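Local coordinates for protein pyrrolysyl-tRNA synthetase (Desulfitobacterium hafniense, PDB 3DSQ) that probably attaches pyrrolysine to its cognate tRNA at the expense of ATP, as a homodimeric class II aminoacyl-tRNA synthetase, at residues P133-E143 against L240-W250. Residues are numbered along the deposited sequence; the frame is centred on the assembly and turned at random.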
loop_
_atom_site.group_PDB
_atom_site.type_symbol
_atom_site.label_atom_id
_atom_site.label_comp_id
_atom_site.label_asym_id
_atom_site.label_seq_id
_atom_site.Cartn_x
_atom_site.Cartn_y
_atom_site.Cartn_z
ATOM N N PRO B 133 6.457 3.225 15.398
ATOM C CA PRO B 133 7.916 3.070 15.436
ATOM C C PRO B 133 8.674 3.699 14.276
ATOM O O PRO B 133 9.709 4.338 14.475
ATOM C CB PRO B 133 8.112 1.550 15.528
ATOM C CG PRO B 133 6.834 0.978 14.988
ATOM C CD PRO B 133 5.782 1.922 15.517
ATOM N N ASN B 134 8.161 3.525 13.066
ATOM C CA ASN B 134 8.814 4.087 11.893
ATOM C C ASN B 134 8.766 5.612 11.871
ATOM O O ASN B 134 9.721 6.254 11.442
ATOM C CB ASN B 134 8.181 3.525 10.620
ATOM C CG ASN B 134 8.575 2.088 10.371
ATOM O OD1 ASN B 134 9.248 1.464 11.206
ATOM N ND2 ASN B 134 8.166 1.548 9.224
ATOM N N LEU B 135 7.654 6.185 12.324
ATOM C CA LEU B 135 7.520 7.638 12.345
ATOM C C LEU B 135 8.409 8.211 13.460
ATOM O O LEU B 135 8.933 9.318 13.348
ATOM C CB LEU B 135 6.048 8.035 12.551
ATOM C CG LEU B 135 5.056 7.588 11.458
ATOM C CD1 LEU B 135 3.672 8.147 11.760
ATOM C CD2 LEU B 135 5.520 8.072 10.091
ATOM N N TYR B 136 8.585 7.443 14.532
ATOM C CA TYR B 136 9.445 7.864 15.634
ATOM C C TYR B 136 10.851 8.038 15.070
ATOM O O TYR B 136 11.542 9.024 15.352
ATOM C CB TYR B 136 9.478 6.788 16.718
ATOM C CG TYR B 136 8.716 7.124 17.975
ATOM C CD1 TYR B 136 7.857 6.192 18.552
ATOM C CD2 TYR B 136 8.898 8.351 18.625
ATOM C CE1 TYR B 136 7.196 6.463 19.753
ATOM C CE2 TYR B 136 8.243 8.636 19.830
ATOM C CZ TYR B 136 7.397 7.684 20.387
ATOM O OH TYR B 136 6.773 7.931 21.587
ATOM N N THR B 137 11.261 7.059 14.264
ATOM C CA THR B 137 12.580 7.056 13.652
ATOM C C THR B 137 12.758 8.289 12.768
ATOM O O THR B 137 13.746 9.016 12.891
ATOM C CB THR B 137 12.780 5.753 12.837
ATOM O OG1 THR B 137 12.667 4.628 13.722
ATOM C CG2 THR B 137 14.149 5.719 12.171
ATOM N N LEU B 138 11.795 8.538 11.886
ATOM C CA LEU B 138 11.870 9.701 11.006
ATOM C C LEU B 138 11.886 11.004 11.805
ATOM O O LEU B 138 12.519 11.977 11.404
ATOM C CB LEU B 138 10.706 9.702 10.012
ATOM C CG LEU B 138 10.767 8.619 8.931
ATOM C CD1 LEU B 138 9.820 8.970 7.790
ATOM C CD2 LEU B 138 12.177 8.521 8.396
ATOM N N TRP B 139 11.178 11.029 12.930
ATOM C CA TRP B 139 11.177 12.222 13.769
ATOM C C TRP B 139 12.603 12.540 14.172
ATOM O O TRP B 139 13.099 13.649 13.948
ATOM C CB TRP B 139 10.367 12.001 15.039
ATOM C CG TRP B 139 8.902 12.224 14.902
ATOM C CD1 TRP B 139 8.229 12.696 13.805
ATOM C CD2 TRP B 139 7.915 11.987 15.908
ATOM N NE1 TRP B 139 6.882 12.764 14.071
ATOM C CE2 TRP B 139 6.661 12.335 15.354
ATOM C CE3 TRP B 139 7.968 11.512 17.225
ATOM C CZ2 TRP B 139 5.467 12.222 16.076
ATOM C CZ3 TRP B 139 6.787 11.399 17.940
ATOM C CH2 TRP B 139 5.550 11.754 17.362
ATOM N N ARG B 140 13.256 11.546 14.766
ATOM C CA ARG B 140 14.626 11.694 15.236
ATOM C C ARG B 140 15.576 12.163 14.148
ATOM O O ARG B 140 16.507 12.905 14.429
ATOM C CB ARG B 140 15.146 10.374 15.820
ATOM C CG ARG B 140 16.559 10.503 16.371
ATOM C CD ARG B 140 17.259 9.163 16.549
ATOM N NE ARG B 140 16.585 8.304 17.517
ATOM C CZ ARG B 140 17.123 7.211 18.050
ATOM N NH1 ARG B 140 18.352 6.839 17.715
ATOM N NH2 ARG B 140 16.432 6.488 18.921
ATOM N N GLU B 141 15.356 11.721 12.911
ATOM C CA GLU B 141 16.226 12.115 11.801
ATOM C C GLU B 141 15.880 13.514 11.284
ATOM O O GLU B 141 16.757 14.360 11.116
ATOM C CB GLU B 141 16.110 11.121 10.638
ATOM C CG GLU B 141 16.491 9.679 10.959
ATOM C CD GLU B 141 17.959 9.519 11.299
ATOM O OE1 GLU B 141 18.819 9.933 10.489
ATOM O OE2 GLU B 141 18.256 8.971 12.381
ATOM N N LEU B 142 14.597 13.748 11.030
ATOM C CA LEU B 142 14.149 15.031 10.507
ATOM C C LEU B 142 14.356 16.214 11.452
ATOM O O LEU B 142 14.639 17.326 10.998
ATOM C CB LEU B 142 12.676 14.929 10.089
ATOM C CG LEU B 142 12.443 13.998 8.888
ATOM C CD1 LEU B 142 10.972 13.978 8.516
ATOM C CD2 LEU B 142 13.291 14.466 7.702
ATOM N N GLU B 143 14.226 15.979 12.757
ATOM C CA GLU B 143 14.410 17.040 13.745
ATOM C C GLU B 143 15.820 17.631 13.689
ATOM O O GLU B 143 16.044 18.765 14.111
ATOM C CB GLU B 143 14.109 16.518 15.154
ATOM C CG GLU B 143 14.899 15.271 15.554
ATOM C CD GLU B 143 14.446 14.691 16.891
ATOM O OE1 GLU B 143 13.222 14.532 17.083
ATOM O OE2 GLU B 143 15.308 14.383 17.743
ATOM N N LEU B 240 7.111 6.556 26.323
ATOM C CA LEU B 240 8.023 5.924 25.374
ATOM C C LEU B 240 9.066 6.878 24.778
ATOM O O LEU B 240 10.093 6.431 24.278
ATOM C CB LEU B 240 7.230 5.282 24.229
ATOM C CG LEU B 240 6.203 4.202 24.571
ATOM C CD1 LEU B 240 5.436 3.830 23.310
ATOM C CD2 LEU B 240 6.898 2.982 25.175
ATOM N N ASP B 241 8.802 8.181 24.828
ATOM C CA ASP B 241 9.726 9.169 24.265
ATOM C C ASP B 241 11.195 8.949 24.630
ATOM O O ASP B 241 12.095 9.310 23.861
ATOM C CB ASP B 241 9.307 10.580 24.686
ATOM C CG ASP B 241 8.083 11.080 23.940
ATOM O OD1 ASP B 241 7.468 10.292 23.191
ATOM O OD2 ASP B 241 7.736 12.266 24.111
ATOM N N GLU B 242 11.427 8.359 25.801
ATOM C CA GLU B 242 12.777 8.084 26.305
ATOM C C GLU B 242 13.555 7.093 25.440
ATOM O O GLU B 242 14.724 7.313 25.132
ATOM C CB GLU B 242 12.692 7.554 27.745
ATOM C CG GLU B 242 13.965 6.909 28.292
ATOM C CD GLU B 242 15.099 7.900 28.517
ATOM O OE1 GLU B 242 14.908 8.871 29.282
ATOM O OE2 GLU B 242 16.188 7.704 27.935
ATOM N N LYS B 243 12.905 6.006 25.043
ATOM C CA LYS B 243 13.564 4.987 24.233
ATOM C C LYS B 243 13.823 5.397 22.785
ATOM O O LYS B 243 14.710 4.849 22.133
ATOM C CB LYS B 243 12.754 3.690 24.274
ATOM C CG LYS B 243 12.674 3.078 25.667
ATOM C CD LYS B 243 11.863 1.795 25.676
ATOM C CE LYS B 243 11.784 1.206 27.078
ATOM N NZ LYS B 243 11.043 -0.089 27.095
ATOM N N TRP B 244 13.062 6.365 22.284
ATOM C CA TRP B 244 13.237 6.818 20.907
ATOM C C TRP B 244 14.020 8.116 20.804
ATOM O O TRP B 244 14.125 8.698 19.724
ATOM C CB TRP B 244 11.874 6.981 20.218
ATOM C CG TRP B 244 11.160 5.682 20.023
ATOM C CD1 TRP B 244 10.199 5.141 20.830
ATOM C CD2 TRP B 244 11.409 4.718 18.991
ATOM N NE1 TRP B 244 9.837 3.896 20.366
ATOM C CE2 TRP B 244 10.566 3.612 19.240
ATOM C CE3 TRP B 244 12.264 4.682 17.881
ATOM C CZ2 TRP B 244 10.555 2.478 18.419
ATOM C CZ3 TRP B 244 12.253 3.552 17.063
ATOM C CH2 TRP B 244 11.404 2.468 17.337
ATOM N N GLU B 245 14.571 8.562 21.929
ATOM C CA GLU B 245 15.347 9.797 21.986
ATOM C C GLU B 245 14.551 11.016 21.529
ATOM O O GLU B 245 15.041 11.849 20.765
ATOM C CB GLU B 245 16.623 9.669 21.149
ATOM C CG GLU B 245 17.533 8.524 21.594
ATOM C CD GLU B 245 18.898 8.554 20.920
ATOM O OE1 GLU B 245 18.950 8.537 19.670
ATOM O OE2 GLU B 245 19.916 8.596 21.646
ATOM N N ILE B 246 13.317 11.119 22.009
ATOM C CA ILE B 246 12.465 12.246 21.665
ATOM C C ILE B 246 12.259 13.089 22.924
ATOM O O ILE B 246 12.047 12.547 24.007
ATOM C CB ILE B 246 11.082 11.771 21.149
ATOM C CG1 ILE B 246 11.253 10.871 19.919
ATOM C CG2 ILE B 246 10.214 12.975 20.818
ATOM C CD1 ILE B 246 11.911 11.548 18.723
ATOM N N PHE B 247 12.338 14.408 22.789
ATOM C CA PHE B 247 12.130 15.276 23.940
ATOM C C PHE B 247 11.401 16.577 23.638
ATOM O O PHE B 247 11.550 17.571 24.349
ATOM C CB PHE B 247 13.455 15.555 24.654
ATOM C CG PHE B 247 13.821 14.499 25.663
ATOM C CD1 PHE B 247 12.877 14.046 26.585
ATOM C CD2 PHE B 247 15.105 13.966 25.708
ATOM C CE1 PHE B 247 13.204 13.074 27.540
ATOM C CE2 PHE B 247 15.446 12.990 26.664
ATOM C CZ PHE B 247 14.491 12.545 27.580
ATOM N N ASP B 248 10.609 16.559 22.574
ATOM C CA ASP B 248 9.807 17.710 22.195
ATOM C C ASP B 248 8.354 17.273 22.312
ATOM O O ASP B 248 8.042 16.085 22.182
ATOM C CB ASP B 248 10.090 18.134 20.751
ATOM C CG ASP B 248 11.502 18.650 20.559
ATOM O OD1 ASP B 248 11.918 19.540 21.323
ATOM O OD2 ASP B 248 12.193 18.176 19.637
ATOM N N PRO B 249 7.449 18.220 22.605
ATOM C CA PRO B 249 6.036 17.862 22.719
ATOM C C PRO B 249 5.584 17.438 21.328
ATOM O O PRO B 249 6.199 17.828 20.340
ATOM C CB PRO B 249 5.383 19.171 23.149
ATOM C CG PRO B 249 6.467 19.851 23.913
ATOM C CD PRO B 249 7.679 19.604 23.049
ATOM N N TRP B 250 4.524 16.642 21.245
ATOM C CA TRP B 250 4.023 16.207 19.943
ATOM C C TRP B 250 2.608 15.673 20.033
ATOM O O TRP B 250 2.098 15.408 21.116
ATOM C CB TRP B 250 4.918 15.111 19.342
ATOM C CG TRP B 250 5.043 13.871 20.214
ATOM C CD1 TRP B 250 6.063 13.573 21.071
ATOM C CD2 TRP B 250 4.110 12.787 20.312
ATOM N NE1 TRP B 250 5.829 12.369 21.694
ATOM C CE2 TRP B 250 4.635 11.866 21.249
ATOM C CE3 TRP B 250 2.881 12.501 19.699
ATOM C CZ2 TRP B 250 3.974 10.678 21.591
ATOM C CZ3 TRP B 250 2.222 11.316 20.039
ATOM C CH2 TRP B 250 2.776 10.421 20.980
HETATM O O HOH W 1 13.541 7.787 17.160
#
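Y136 lays its phenol ring over the five-membered ring of W244 in an offset stack, planes only 5° apart and centroids 3.9 Å from each other. The overlap is extended by CH-pi contacts in both directions: Y136 CB sits over the six-membered ring of W244, and W244 CB over the Y136 ring. With chi1 of Y136 at -107°, away from a staggered value, the ring lies flat on the indole and its hydroxyl reaches D241, OH donating to OD1 at 2.9 Å. OD1 is met nearly along its C-O axis, at the edge of the phenol, and the carboxylate plane stands 87° to the ring. The same carboxylate takes W250 NE1 on both oxygens, 3.0 Å to OD1 and 3.1 Å to OD2, so OD1 is gripped by two side chains and the W250 indole is tied down by its N-H. W139 then points the edge of its six-membered ring at the face of W250, W139 CH2 lying 3.4 Å from W250 CD2. These aromatics fasten helix 132-142 of the class II synthetase core to the loop that leads from strand 228-236 into the antiparallel strand 250-256, which W250 begins. The far rim of W244 rests on P133 CB and T137 OG1, while its NE1 bonds to K105 O. An alanine in place of W244 would probably leave one face of Y136 without its stacking partner and open a gap beside P133. I246 packs obliquely against Y136, its CG1 3.7 Å from Y136 CD2 and its CD1 turned to W139 CB. R140, extended to CD and then bent, holds W244 O weakly through NE and NH2, and a water donates to the same carbonyl and, weakly, to Y136 O, and accepts weakly from R140 NE.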